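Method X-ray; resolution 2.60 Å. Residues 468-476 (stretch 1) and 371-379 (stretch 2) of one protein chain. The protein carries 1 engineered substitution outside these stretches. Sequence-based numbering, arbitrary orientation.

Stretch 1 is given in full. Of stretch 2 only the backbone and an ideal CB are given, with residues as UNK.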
ATOM      1  N   ASN A 468      12.554  18.956   5.246  1.00 25.84           N
ATOM      2  CA  ASN A 468      13.348  19.923   5.976  1.00 27.20           C
ATOM      3  C   ASN A 468      12.407  20.784   6.790  1.00 25.78           C
ATOM      4  O   ASN A 468      11.667  21.580   6.243  1.00 26.29           O
ATOM      5  CB  ASN A 468      14.150  20.794   5.022  1.00 29.30           C
ATOM      6  CG  ASN A 468      15.465  21.208   5.611  1.00 34.01           C
ATOM      7  OD1 ASN A 468      16.451  20.473   5.523  1.00 38.37           O
ATOM      8  ND2 ASN A 468      15.488  22.369   6.263  1.00 34.73           N
ATOM      9  N   PRO A 469      12.422  20.626   8.118  1.00 25.98           N
ATOM     10  CA  PRO A 469      11.564  21.390   9.022  1.00 26.17           C
ATOM     11  C   PRO A 469      11.764  22.906   8.938  1.00 26.54           C
ATOM     12  O   PRO A 469      11.108  23.662   9.655  1.00 26.22           O
ATOM     13  CB  PRO A 469      11.908  20.807  10.401  1.00 28.19           C
ATOM     14  CG  PRO A 469      13.326  20.381  10.257  1.00 27.38           C
ATOM     15  CD  PRO A 469      13.340  19.755   8.874  1.00 27.15           C
ATOM     16  N   HIS A 470      12.677  23.339   8.067  1.00 28.75           N
ATOM     17  CA  HIS A 470      12.932  24.766   7.854  1.00 31.13           C
ATOM     18  C   HIS A 470      11.735  25.357   7.123  1.00 32.26           C
ATOM     19  O   HIS A 470      11.319  26.488   7.404  1.00 33.43           O
ATOM     20  CB  HIS A 470      14.182  25.000   7.006  1.00 31.03           C
ATOM     21  CG  HIS A 470      15.438  25.139   7.801  1.00 32.46           C
ATOM     22  ND1 HIS A 470      16.576  25.721   7.287  1.00 31.34           N
ATOM     23  CD2 HIS A 470      15.746  24.760   9.063  1.00 32.97           C
ATOM     24  CE1 HIS A 470      17.530  25.693   8.199  1.00 34.15           C
ATOM     25  NE2 HIS A 470      17.051  25.114   9.287  1.00 32.58           N
ATOM     26  N   GLN A 471      11.198  24.599   6.169  1.00 31.34           N
ATOM     27  CA  GLN A 471      10.025  25.054   5.444  1.00 33.82           C
ATOM     28  C   GLN A 471       8.847  24.459   6.183  1.00 34.13           C
ATOM     29  O   GLN A 471       9.023  23.778   7.186  1.00 32.39           O
ATOM     30  CB  GLN A 471      10.013  24.568   3.984  1.00 33.40           C
ATOM     31  CG  GLN A 471      11.107  23.604   3.622  1.00 33.47           C
ATOM     32  CD  GLN A 471      12.368  24.305   3.168  1.00 35.32           C
ATOM     33  OE1 GLN A 471      13.444  23.703   3.113  1.00 36.41           O
ATOM     34  NE2 GLN A 471      12.243  25.582   2.822  1.00 34.70           N
ATOM     35  N   PRO A 472       7.620  24.736   5.717  1.00 35.54           N
ATOM     36  CA  PRO A 472       6.439  24.180   6.391  1.00 35.31           C
ATOM     37  C   PRO A 472       6.250  22.656   6.209  1.00 34.41           C
ATOM     38  O   PRO A 472       6.646  22.073   5.198  1.00 32.75           O
ATOM     39  CB  PRO A 472       5.289  24.999   5.795  1.00 34.77           C
ATOM     40  CG  PRO A 472       5.812  25.367   4.428  1.00 36.68           C
ATOM     41  CD  PRO A 472       7.231  25.746   4.715  1.00 35.83           C
ATOM     42  N   LEU A 473       5.648  22.014   7.203  1.00 32.59           N
ATOM     43  CA  LEU A 473       5.420  20.582   7.112  1.00 31.50           C
ATOM     44  C   LEU A 473       4.005  20.261   6.658  1.00 29.83           C
ATOM     45  O   LEU A 473       3.023  20.732   7.237  1.00 28.06           O
ATOM     46  CB  LEU A 473       5.691  19.897   8.451  1.00 31.86           C
ATOM     47  CG  LEU A 473       6.031  20.778   9.649  1.00 32.03           C
ATOM     48  CD1 LEU A 473       5.773  19.974  10.903  1.00 33.83           C
ATOM     49  CD2 LEU A 473       7.475  21.269   9.583  1.00 29.53           C
ATOM     50  N   SER A 474       3.923  19.448   5.610  1.00 29.69           N
ATOM     51  CA  SER A 474       2.655  19.016   5.044  1.00 29.56           C
ATOM     52  C   SER A 474       2.179  17.759   5.760  1.00 29.72           C
ATOM     53  O   SER A 474       2.963  17.079   6.434  1.00 30.97           O
ATOM     54  CB  SER A 474       2.798  18.709   3.545  1.00 28.76           C
ATOM     55  OG  SER A 474       3.043  19.875   2.783  1.00 27.45           O
ATOM     56  N   LEU A 475       0.891  17.466   5.596  1.00 27.17           N
ATOM     57  CA  LEU A 475       0.248  16.297   6.183  1.00 25.39           C
ATOM     58  C   LEU A 475      -1.169  16.223   5.631  1.00 24.49           C
ATOM     59  O   LEU A 475      -1.984  17.112   5.861  1.00 25.25           O
ATOM     60  CB  LEU A 475       0.204  16.407   7.710  1.00 25.66           C
ATOM     61  CG  LEU A 475      -0.575  15.308   8.445  1.00 25.02           C
ATOM     62  CD1 LEU A 475      -0.009  13.945   8.103  1.00 26.41           C
ATOM     63  CD2 LEU A 475      -0.511  15.555   9.930  1.00 26.67           C
ATOM     64  N   ARG A 476      -1.456  15.171   4.885  1.00 23.65           N
ATOM     65  CA  ARG A 476      -2.772  15.023   4.312  1.00 23.65           C
ATOM     66  C   ARG A 476      -3.468  13.893   5.026  1.00 24.43           C
ATOM     67  O   ARG A 476      -2.820  13.036   5.607  1.00 25.64           O
ATOM     68  CB  ARG A 476      -2.655  14.726   2.826  1.00 22.18           C
ATOM     69  CG  ARG A 476      -3.971  14.607   2.131  1.00 20.83           C
ATOM     70  CD  ARG A 476      -3.746  14.531   0.652  1.00 21.59           C
ATOM     71  NE  ARG A 476      -4.904  13.987  -0.022  1.00 20.42           N
ATOM     72  CZ  ARG A 476      -4.916  13.643  -1.297  1.00 22.36           C
ATOM     73  NH1 ARG A 476      -3.827  13.791  -2.037  1.00 21.84           N
ATOM     74  NH2 ARG A 476      -6.018  13.129  -1.821  1.00 27.15           N
ATOM     75  N   UNK A 371      -3.070  19.911   5.759  1.00 33.58           N
ATOM     76  CA  UNK A 371      -2.522  21.028   6.537  1.00 33.11           C
ATOM     77  C   UNK A 371      -1.085  21.350   6.132  1.00 33.28           C
ATOM     78  O   UNK A 371      -0.376  20.519   5.558  1.00 34.32           O
ATOM     79  CB  UNK A 371      -2.578  20.707   8.032  1.00 33.11           C
ATOM     80  N   UNK A 372      -0.660  22.565   6.443  1.00 33.13           N
ATOM     81  CA  UNK A 372       0.696  23.001   6.154  1.00 32.12           C
ATOM     82  C   UNK A 372       1.167  23.713   7.416  1.00 32.64           C
ATOM     83  O   UNK A 372       0.902  24.896   7.607  1.00 33.09           O
ATOM     84  CB  UNK A 372       0.768  23.901   4.919  1.00 32.12           C
ATOM     85  N   UNK A 373       1.843  22.971   8.287  1.00 32.04           N
ATOM     86  CA  UNK A 373       2.328  23.524   9.543  1.00 32.88           C
ATOM     87  C   UNK A 373       3.623  24.307   9.364  1.00 35.10           C
ATOM     88  O   UNK A 373       4.485  23.934   8.564  1.00 35.74           O
ATOM     89  CB  UNK A 373       2.537  22.402  10.562  1.00 32.88           C
ATOM     90  N   UNK A 374       3.750  25.395  10.121  1.00 36.06           N
ATOM     91  CA  UNK A 374       4.927  26.257  10.081  1.00 35.80           C
ATOM     92  C   UNK A 374       5.541  26.279  11.466  1.00 35.86           C
ATOM     93  O   UNK A 374       4.866  26.574  12.446  1.00 35.79           O
ATOM     94  CB  UNK A 374       4.575  27.670   9.612  1.00 35.80           C
ATOM     95  N   UNK A 375       6.824  25.953  11.541  1.00 35.58           N
ATOM     96  CA  UNK A 375       7.525  25.925  12.813  1.00 35.62           C
ATOM     97  C   UNK A 375       8.576  27.028  12.892  1.00 36.84           C
ATOM     98  O   UNK A 375       9.520  27.060  12.097  1.00 35.02           O
ATOM     99  CB  UNK A 375       8.178  24.558  13.026  1.00 35.62           C
ATOM    100  N   UNK A 376       8.413  27.939  13.848  1.00 38.60           N
ATOM    101  CA  UNK A 376       9.387  29.008  14.010  1.00 39.14           C
ATOM    102  C   UNK A 376      10.410  28.591  15.058  1.00 38.47           C
ATOM    103  O   UNK A 376      10.108  27.830  15.977  1.00 38.43           O
ATOM    104  CB  UNK A 376       8.705  30.320  14.404  1.00 39.14           C
ATOM    105  N   UNK A 377      11.630  29.079  14.900  1.00 38.29           N
ATOM    106  CA  UNK A 377      12.703  28.738  15.818  1.00 38.17           C
ATOM    107  C   UNK A 377      12.753  27.228  15.996  1.00 37.33           C
ATOM    108  O   UNK A 377      12.130  26.666  16.901  1.00 36.81           O
ATOM    109  CB  UNK A 377      12.515  29.439  17.165  1.00 38.17           C
ATOM    110  N   UNK A 378      13.492  26.575  15.110  1.00 37.41           N
ATOM    111  CA  UNK A 378      13.646  25.125  15.145  1.00 38.00           C
ATOM    112  C   UNK A 378      14.564  24.741  16.293  1.00 38.36           C
ATOM    113  O   UNK A 378      14.587  23.589  16.720  1.00 38.84           O
ATOM    114  CB  UNK A 378      14.194  24.599  13.817  1.00 38.00           C
ATOM    115  N   UNK A 379      15.327  25.721  16.776  1.00 38.89           N
ATOM    116  CA  UNK A 379      16.261  25.506  17.877  1.00 38.66           C
ATOM    117  C   UNK A 379      15.540  25.007  19.117  1.00 37.05           C
ATOM    118  O   UNK A 379      16.094  24.247  19.911  1.00 38.16           O
ATOM    119  CB  UNK A 379      17.019  26.796  18.195  1.00 38.66           C
TER

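The strand at 371-374 runs antiparallel to Leu 473-Arg 476, so the backbone sets the rules first: positions 371 and 373 bond to stretch 1 and share a face with Leu 473 and Leu 475, while position 372 shares a face with Ser 474.

Position 371 pairs with Leu 475. Its N donates to Leu 475 O at 3.0 Å, while Leu 475 N returns only a weak bond to the O of 371 at 3.3 Å. The ideal CB leaves on the leucine face. With phi/psi of -126/159, an extended backbone suits valine, isoleucine, leucine or threonine. The residue is Val 371, in the t rotamer, on the same face as Leu 475; its CG2 lies 4.2 Å from Leu 475 O.

Position 372 is the non-hydrogen-bonded partner of Ser 474. Its CA sits 3.4 Å from Leu 473 O, a CA-H...O contact. The ideal CB has Pro 472 CB at 4.7 Å and Ser 474 OG at 5.1 Å, a mixed surface that would accept an aliphatic chain, a threonine or a longer polar residue. Leu 372 occupies it, and the end of the side chain comes nearer to stretch 1, with Leu 372 CD1 3.3 Å from Ser 474 OG. That hydroxyl is hydrogen-bonded elsewhere in the structure.

Position 373 has the shortest hydrogen bonds to stretch 1: its N donates to Leu 473 O at 2.7 Å, and Leu 473 N donates to its O at 2.6 Å. The ideal CB emerges on the face carrying both leucines, so a large apolar residue, aromatic or aliphatic, could span them. Phe 373 does so. Its CB packs 3.9 Å from Leu 473 CG, and in the m rotamer the ring meets Leu 475 CD2 at its edge, 4.3 Å from CE2.

At 374 CA-to-CB points away, with Pro 472 CB 4.7 Å from the ideal CB. Many residues, polar ones included, would serve. Lys 374 keeps its chain extended until a final m turn, with only slight contact to Pro 472.

Position 375 points toward stretch 1, its ideal CB 4.8 Å from Leu 473 CD2. A compact aliphatic residue would suit this spot. Val 375 places CG2 4.2 Å from Leu 473 CD2.

Stretch 1 makes no demand of 376 or 377. The first points away and could hold almost any polar or charged residue; the positive phi of 50° at 377 favours glycine, asparagine or aspartate. They are Arg 376 and Asp 377.

Position 378 points toward the turn from Asn 468 to Gln 471, with His 470 CD2 5.0 Å from its ideal CB. Leucine, methionine or isoleucine could fill the gap. Leu 378 reaches Pro 469 CB with CD2 at 3.6 Å, while CD1 lies at the edge of the imidazole, 3.2 Å from His 470 CD2.

Position 379 points away, so any polar or charged residue would serve; it is Glu 379, which makes no contact with stretch 1.

Stretch 2 371-379: VLFKVRDLE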
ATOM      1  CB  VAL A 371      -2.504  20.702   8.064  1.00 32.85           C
ATOM      2  CG1 VAL A 371      -2.389  21.977   8.878  1.00 32.00           C
ATOM      3  CG2 VAL A 371      -3.742  19.915   8.452  1.00 32.87           C
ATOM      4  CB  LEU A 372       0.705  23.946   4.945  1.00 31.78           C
ATOM      5  CG  LEU A 372       1.434  23.468   3.672  1.00 33.96           C
ATOM      6  CD1 LEU A 372       0.773  22.222   3.101  1.00 32.95           C
ATOM      7  CD2 LEU A 372       1.430  24.591   2.631  1.00 33.21           C
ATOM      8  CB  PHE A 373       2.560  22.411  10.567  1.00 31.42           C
ATOM      9  CG  PHE A 373       1.309  21.697  10.999  1.00 30.47           C
ATOM     10  CD1 PHE A 373       0.391  22.312  11.836  1.00 31.44           C
ATOM     11  CD2 PHE A 373       1.076  20.377  10.606  1.00 30.32           C
ATOM     12  CE1 PHE A 373      -0.738  21.620  12.282  1.00 31.24           C
ATOM     13  CE2 PHE A 373      -0.043  19.679  11.043  1.00 28.84           C
ATOM     14  CZ  PHE A 373      -0.949  20.298  11.881  1.00 30.14           C
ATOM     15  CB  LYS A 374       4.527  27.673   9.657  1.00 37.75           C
ATOM     16  CG  LYS A 374       5.545  28.763   9.978  1.00 39.85           C
ATOM     17  CD  LYS A 374       5.007  30.155   9.590  1.00 41.01           C
ATOM     18  CE  LYS A 374       5.850  31.299  10.183  1.00 41.31           C
ATOM     19  NZ  LYS A 374       5.803  31.334  11.684  1.00 41.26           N
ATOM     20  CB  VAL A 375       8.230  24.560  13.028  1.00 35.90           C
ATOM     21  CG1 VAL A 375       9.104  24.602  14.278  1.00 34.42           C
ATOM     22  CG2 VAL A 375       7.206  23.462  13.139  1.00 35.79           C
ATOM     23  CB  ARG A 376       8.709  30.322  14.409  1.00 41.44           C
ATOM     24  CG  ARG A 376       7.925  30.304  15.705  1.00 43.48           C
ATOM     25  CD  ARG A 376       7.636  31.734  16.132  1.00 46.84           C
ATOM     26  NE  ARG A 376       6.823  31.799  17.337  1.00 49.12           N
ATOM     27  CZ  ARG A 376       5.617  31.254  17.445  1.00 50.02           C
ATOM     28  NH1 ARG A 376       5.090  30.605  16.413  1.00 49.29           N
ATOM     29  NH2 ARG A 376       4.942  31.352  18.583  1.00 49.53           N
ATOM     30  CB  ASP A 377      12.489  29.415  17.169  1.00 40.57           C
ATOM     31  CG  ASP A 377      13.800  29.726  17.882  1.00 43.07           C
ATOM     32  OD1 ASP A 377      13.754  30.000  19.097  1.00 45.42           O
ATOM     33  OD2 ASP A 377      14.874  29.711  17.235  1.00 41.91           O
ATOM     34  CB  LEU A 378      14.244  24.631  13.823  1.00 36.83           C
ATOM     35  CG  LEU A 378      13.349  23.861  12.859  1.00 35.01           C
ATOM     36  CD1 LEU A 378      13.968  23.830  11.498  1.00 33.98           C
ATOM     37  CD2 LEU A 378      13.137  22.459  13.388  1.00 36.81           C
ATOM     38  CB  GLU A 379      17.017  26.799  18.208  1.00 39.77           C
ATOM     39  CG  GLU A 379      18.153  27.128  17.237  1.00 42.77           C
ATOM     40  CD  GLU A 379      17.686  27.670  15.885  1.00 44.21           C
ATOM     41  OE1 GLU A 379      17.145  28.803  15.861  1.00 45.00           O
ATOM     42  OE2 GLU A 379      17.872  26.971  14.853  1.00 41.46           O
TER
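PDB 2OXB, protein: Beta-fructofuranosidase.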